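Local atomic coordinates of 2-dehydropantoate 2-reductase (Bacillus subtilis, PDB entry 3EGO), a protein that probably catalyses the NADPH-dependent reduction of 2-dehydropantoate (ketopantoate) to (R)-pantoate in the biosynthesis of pantothenate. Residues 183-188 against 234-239; 189-193 against 247-253. Residue numbers count along the deposited sequence, not the author numbering.

Contact 1: 183-188 against 234-239; sequences IVNACI and RVQAVC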
loop_
_atom_site.group_PDB
_atom_site.type_symbol
_atom_site.label_atom_id
_atom_site.label_comp_id
_atom_site.label_asym_id
_atom_site.label_seq_id
_atom_site.Cartn_x
_atom_site.Cartn_y
_atom_site.Cartn_z
ATOM N N ILE A 183 -17.946 -8.751 6.945
ATOM C CA ILE A 183 -18.088 -7.338 6.563
ATOM C C ILE A 183 -17.168 -6.492 7.390
ATOM O O ILE A 183 -16.476 -5.620 6.882
ATOM C CB ILE A 183 -19.534 -6.768 6.639
ATOM C CG1 ILE A 183 -19.570 -5.347 6.049
ATOM C CG2 ILE A 183 -20.050 -6.695 8.079
ATOM C CD1 ILE A 183 -19.104 -5.232 4.562
ATOM N N VAL A 184 -17.115 -6.778 8.682
ATOM C CA VAL A 184 -16.195 -6.085 9.556
ATOM C C VAL A 184 -14.699 -6.267 9.166
ATOM O O VAL A 184 -13.988 -5.288 8.996
ATOM C CB VAL A 184 -16.408 -6.543 11.019
ATOM C CG1 VAL A 184 -15.297 -6.052 11.882
ATOM C CG2 VAL A 184 -17.780 -6.048 11.536
ATOM N N ASN A 185 -14.237 -7.503 9.026
ATOM C CA ASN A 185 -12.822 -7.742 8.727
ATOM C C ASN A 185 -12.429 -7.106 7.387
ATOM O O ASN A 185 -11.362 -6.504 7.259
ATOM C CB ASN A 185 -12.509 -9.245 8.719
ATOM C CG ASN A 185 -12.680 -9.904 10.101
ATOM O OD1 ASN A 185 -12.804 -11.121 10.196
ATOM N ND2 ASN A 185 -12.695 -9.104 11.156
ATOM N N ALA A 186 -13.314 -7.221 6.398
ATOM C CA ALA A 186 -13.012 -6.743 5.046
ATOM C C ALA A 186 -12.845 -5.220 5.010
ATOM O O ALA A 186 -12.070 -4.706 4.229
ATOM C CB ALA A 186 -14.125 -7.197 4.093
ATOM N N CYS A 187 -13.576 -4.495 5.854
ATOM C CA CYS A 187 -13.491 -3.040 5.870
ATOM C C CYS A 187 -12.330 -2.509 6.653
ATOM O O CYS A 187 -11.796 -1.440 6.316
ATOM C CB CYS A 187 -14.750 -2.413 6.449
ATOM S SG CYS A 187 -16.169 -2.644 5.469
ATOM N N ILE A 188 -11.954 -3.204 7.725
ATOM C CA ILE A 188 -10.895 -2.697 8.580
ATOM C C ILE A 188 -9.511 -3.198 8.192
ATOM O O ILE A 188 -8.558 -2.426 8.177
ATOM C CB ILE A 188 -11.100 -3.062 10.071
ATOM C CG1 ILE A 188 -12.371 -2.397 10.636
ATOM C CG2 ILE A 188 -9.870 -2.619 10.892
ATOM C CD1 ILE A 188 -12.742 -2.893 12.108
ATOM N N ARG A 234 -21.995 -0.864 12.931
ATOM C CA ARG A 234 -21.235 -1.948 13.560
ATOM C C ARG A 234 -19.757 -1.893 13.203
ATOM O O ARG A 234 -18.888 -1.876 14.084
ATOM C CB ARG A 234 -21.838 -3.277 13.105
ATOM C CG ARG A 234 -21.230 -4.528 13.696
ATOM C CD ARG A 234 -22.022 -5.769 13.247
ATOM N NE ARG A 234 -21.178 -6.945 13.002
ATOM C CZ ARG A 234 -20.133 -7.312 13.753
ATOM N NH1 ARG A 234 -19.784 -6.604 14.825
ATOM N NH2 ARG A 234 -19.433 -8.404 13.441
ATOM N N VAL A 235 -19.475 -1.842 11.904
ATOM C CA VAL A 235 -18.099 -1.659 11.410
ATOM C C VAL A 235 -17.419 -0.513 12.156
ATOM O O VAL A 235 -16.320 -0.655 12.696
ATOM C CB VAL A 235 -18.092 -1.406 9.860
ATOM C CG1 VAL A 235 -16.697 -0.997 9.355
ATOM C CG2 VAL A 235 -18.616 -2.631 9.076
ATOM N N GLN A 236 -18.073 0.641 12.195
ATOM C CA GLN A 236 -17.501 1.794 12.891
ATOM C C GLN A 236 -17.433 1.554 14.387
ATOM O O GLN A 236 -16.456 1.943 15.058
ATOM C CB GLN A 236 -18.324 3.040 12.616
ATOM C CG GLN A 236 -18.398 3.404 11.165
ATOM C CD GLN A 236 -19.449 4.462 10.921
ATOM O OE1 GLN A 236 -20.555 4.157 10.453
ATOM N NE2 GLN A 236 -19.129 5.707 11.273
ATOM N N ALA A 237 -18.481 0.920 14.901
ATOM C CA ALA A 237 -18.521 0.489 16.297
ATOM C C ALA A 237 -17.304 -0.362 16.675
ATOM O O ALA A 237 -16.641 -0.059 17.674
ATOM C CB ALA A 237 -19.810 -0.257 16.578
ATOM N N VAL A 238 -17.012 -1.415 15.888
ATOM C CA VAL A 238 -15.914 -2.343 16.218
ATOM C C VAL A 238 -14.557 -1.682 16.065
ATOM O O VAL A 238 -13.617 -1.953 16.831
ATOM C CB VAL A 238 -15.919 -3.595 15.352
ATOM C CG1 VAL A 238 -14.636 -4.382 15.562
ATOM C CG2 VAL A 238 -17.144 -4.452 15.636
ATOM N N CYS A 239 -14.457 -0.802 15.071
ATOM C CA CYS A 239 -13.306 0.063 14.946
ATOM C C CYS A 239 -13.053 0.804 16.245
ATOM O O CYS A 239 -11.907 0.926 16.697
ATOM C CB CYS A 239 -13.581 1.106 13.877
ATOM S SG CYS A 239 -12.913 0.674 12.325
#
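Residues 183-188 and 234-239 are interior pieces of two longer helices, 174-195 and 228-241; the axes of the two segments come within 9.5 Å and cross at -67°. The backbones are closest where CA of Val184 lies 5.2 Å from CA of Val235; one turn further on, CA of Ile188 and CA of Cys239 are already 7.3 Å apart, so the segments separate after this point. No hydrogen bond joins the two segments, and apolar side chains make most of the contact. Val235 is central: its CG2 lies 4.2 Å from CG1 of Ile183 and 4.3 Å from CG2 of Val184, while its CG1 meets CB of Cys187 at 3.8 Å. Val184, the other valine of the close pair, also reaches Val238 (CG1 to CG1, 4.1 Å). Ile188, with chi1 m and chi2 t, extends across the wider gap, placing CD1 4.2 Å from CG1 of Val238 and CG1 3.5 Å from SG of Cys239. At the edge, CG2 of Val184 covers one face of the Arg234 guanidinium, 3.5 Å from NH2, which hydrogen-bonds to the carbonyl of Gly180 on the same helix as Val184. Ile183 and Cys187 continue the apolar layer onto Phe216 of helix 206-223. The CA-to-CB bond of Asn185, a probable substrate-binding residue, is directed away from 234-239, and its OD1 is hydrogen-bonded to NZ of Lys181, the probable proton donor. This crossed helix pair lies in the helical C-terminal domain of the ketopantoate reductase fold, where helix 174-195 has one flank in the core and another carrying probable catalytic and substrate-binding residues.

Contact 2: 189-193 against 247-253; sequences NPLTA and SSMLVDV
In the helical C-terminal domain of this ketopantoate reductase, residues 189-193, a kinked alpha-helical part of helix 174-195, pack against the N-terminal end of alpha-helix 248-255. The axes of 189-193 and 248-253 approach to 7.6 Å and cross at -41°; the CA pairs are Asn189-Met249 at 5.5 Å and Ala193-Leu250 at 3.9 Å. Asn189, probably substrate-binding like Ser248, has chi1 m; its OD1 lies 3.6 Å from CB of Ser247, its CB 3.8 Å from CB of Met249. At the kink, N of Pro190 and of Leu191 lack bonds to the preceding turn; Pro190 CD sits 4.3 Å from SD of Met249 (chi1 t, chi2 t, chi3 m). Thr192, chi1 p, turns OG1 to O of Ile188 and OG of Ser247; its carbonyl O lies 3.5 Å from CD2 of Leu250. Ala193, its N bonded to O of Asn189 (3.0 Å), permits the closest backbone approach, CB touching CG of Met249 (3.8 Å) and CG2 of Val253 (4.1 Å). Ser247, extended (phi/psi -66/160) with chi1 p, is the N-cap: its OG accepts from N of Leu250 at 3.1 Å and hydrogen-bonds OG1 of Thr192 at 2.6 Å.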
loop_
_atom_site.group_PDB
_atom_site.type_symbol
_atom_site.label_atom_id
_atom_site.label_comp_id
_atom_site.label_asym_id
_atom_site.label_seq_id
_atom_site.Cartn_x
_atom_site.Cartn_y
_atom_site.Cartn_z
ATOM N N ASN A 189 -9.391 -4.492 7.912
ATOM C CA ASN A 189 -8.056 -5.138 7.779
ATOM C C ASN A 189 -7.149 -4.733 6.592
ATOM O O ASN A 189 -5.961 -4.414 6.772
ATOM C CB ASN A 189 -8.225 -6.657 7.832
ATOM C CG ASN A 189 -8.590 -7.171 9.253
ATOM O OD1 ASN A 189 -8.950 -6.393 10.135
ATOM N ND2 ASN A 189 -8.509 -8.477 9.451
ATOM N N PRO A 190 -7.683 -4.815 5.358
ATOM C CA PRO A 190 -6.931 -4.372 4.200
ATOM C C PRO A 190 -6.547 -2.914 4.312
ATOM O O PRO A 190 -5.429 -2.565 3.941
ATOM C CB PRO A 190 -7.935 -4.549 3.035
ATOM C CG PRO A 190 -8.961 -5.551 3.522
ATOM C CD PRO A 190 -9.001 -5.402 5.018
ATOM N N LEU A 191 -7.454 -2.062 4.816
ATOM C CA LEU A 191 -7.175 -0.637 4.884
ATOM C C LEU A 191 -6.073 -0.302 5.845
ATOM O O LEU A 191 -5.211 0.528 5.535
ATOM C CB LEU A 191 -8.408 0.184 5.285
ATOM C CG LEU A 191 -9.234 0.784 4.161
ATOM C CD1 LEU A 191 -9.922 -0.305 3.382
ATOM C CD2 LEU A 191 -10.275 1.741 4.729
ATOM N N THR A 192 -6.117 -0.910 7.032
ATOM C CA THR A 192 -5.072 -0.708 8.028
ATOM C C THR A 192 -3.722 -1.250 7.565
ATOM O O THR A 192 -2.670 -0.672 7.851
ATOM C CB THR A 192 -5.418 -1.320 9.413
ATOM O OG1 THR A 192 -5.693 -2.701 9.277
ATOM C CG2 THR A 192 -6.613 -0.622 10.053
ATOM N N ALA A 193 -3.755 -2.360 6.848
ATOM C CA ALA A 193 -2.552 -2.948 6.328
ATOM C C ALA A 193 -1.897 -1.990 5.355
ATOM O O ALA A 193 -0.687 -1.885 5.340
ATOM C CB ALA A 193 -2.838 -4.240 5.638
ATOM N N SER A 247 -4.442 -4.224 13.341
ATOM C CA SER A 247 -5.281 -5.316 12.865
ATOM C C SER A 247 -4.357 -6.485 12.583
ATOM O O SER A 247 -3.176 -6.289 12.361
ATOM C CB SER A 247 -6.007 -4.912 11.585
ATOM O OG SER A 247 -5.055 -4.847 10.540
ATOM N N SER A 248 -4.896 -7.696 12.538
ATOM C CA SER A 248 -4.096 -8.877 12.216
ATOM C C SER A 248 -3.425 -8.824 10.838
ATOM O O SER A 248 -2.370 -9.434 10.631
ATOM C CB SER A 248 -4.970 -10.117 12.265
ATOM O OG SER A 248 -5.996 -10.037 11.288
ATOM N N MET A 249 -4.056 -8.127 9.883
ATOM C CA MET A 249 -3.499 -8.045 8.530
ATOM C C MET A 249 -2.344 -7.052 8.497
ATOM O O MET A 249 -1.369 -7.261 7.785
ATOM C CB MET A 249 -4.592 -7.698 7.486
ATOM C CG MET A 249 -4.137 -7.739 6.008
ATOM S SD MET A 249 -5.510 -7.836 4.740
ATOM C CE MET A 249 -6.289 -9.337 5.246
ATOM N N LEU A 250 -2.453 -5.978 9.263
ATOM C CA LEU A 250 -1.378 -5.010 9.372
ATOM C C LEU A 250 -0.147 -5.708 9.954
ATOM O O LEU A 250 0.961 -5.604 9.432
ATOM C CB LEU A 250 -1.801 -3.843 10.256
ATOM C CG LEU A 250 -0.751 -2.762 10.548
ATOM C CD1 LEU A 250 0.134 -2.461 9.299
ATOM C CD2 LEU A 250 -1.424 -1.488 11.067
ATOM N N VAL A 251 -0.372 -6.476 11.008
ATOM C CA VAL A 251 0.688 -7.292 11.624
ATOM C C VAL A 251 1.357 -8.283 10.648
ATOM O O VAL A 251 2.590 -8.359 10.564
ATOM C CB VAL A 251 0.122 -8.014 12.878
ATOM C CG1 VAL A 251 1.039 -9.142 13.323
ATOM C CG2 VAL A 251 -0.090 -6.993 13.978
ATOM N N ASP A 252 0.560 -9.033 9.909
ATOM C CA ASP A 252 1.074 -9.935 8.902
ATOM C C ASP A 252 1.943 -9.208 7.865
ATOM O O ASP A 252 3.049 -9.616 7.579
ATOM C CB ASP A 252 -0.074 -10.643 8.210
ATOM C CG ASP A 252 -0.666 -11.768 9.050
ATOM O OD1 ASP A 252 -0.053 -12.090 10.098
ATOM O OD2 ASP A 252 -1.721 -12.337 8.640
ATOM N N VAL A 253 1.445 -8.103 7.327
ATOM C CA VAL A 253 2.205 -7.310 6.364
ATOM C C VAL A 253 3.541 -6.775 6.915
ATOM O O VAL A 253 4.577 -6.885 6.261
ATOM C CB VAL A 253 1.352 -6.163 5.852
ATOM C CG1 VAL A 253 2.206 -5.084 5.238
ATOM C CG2 VAL A 253 0.306 -6.725 4.875
#

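Contacts 1 and 2 use consecutive parts of helix 174-195, and their centres lie 13 Å apart. The partner helices, 228-241 and 248-255, follow each other in the chain, and both pack against this one long helix. The two contacts meet where the carbonyl O of Asn185 packs 3.4 Å from CD of Pro190, at the kink. Around this junction lie the probable substrate-binding residues: the side chains of Asn185 and Asn189 are about 4 Å apart, and the side chain of Asn199 lies about 4 Å from those of Ile188 in contact 1 and Thr192 in contact 2. Ser248, also probably substrate-binding, suggests that the start of helix 248-255 borders the same site.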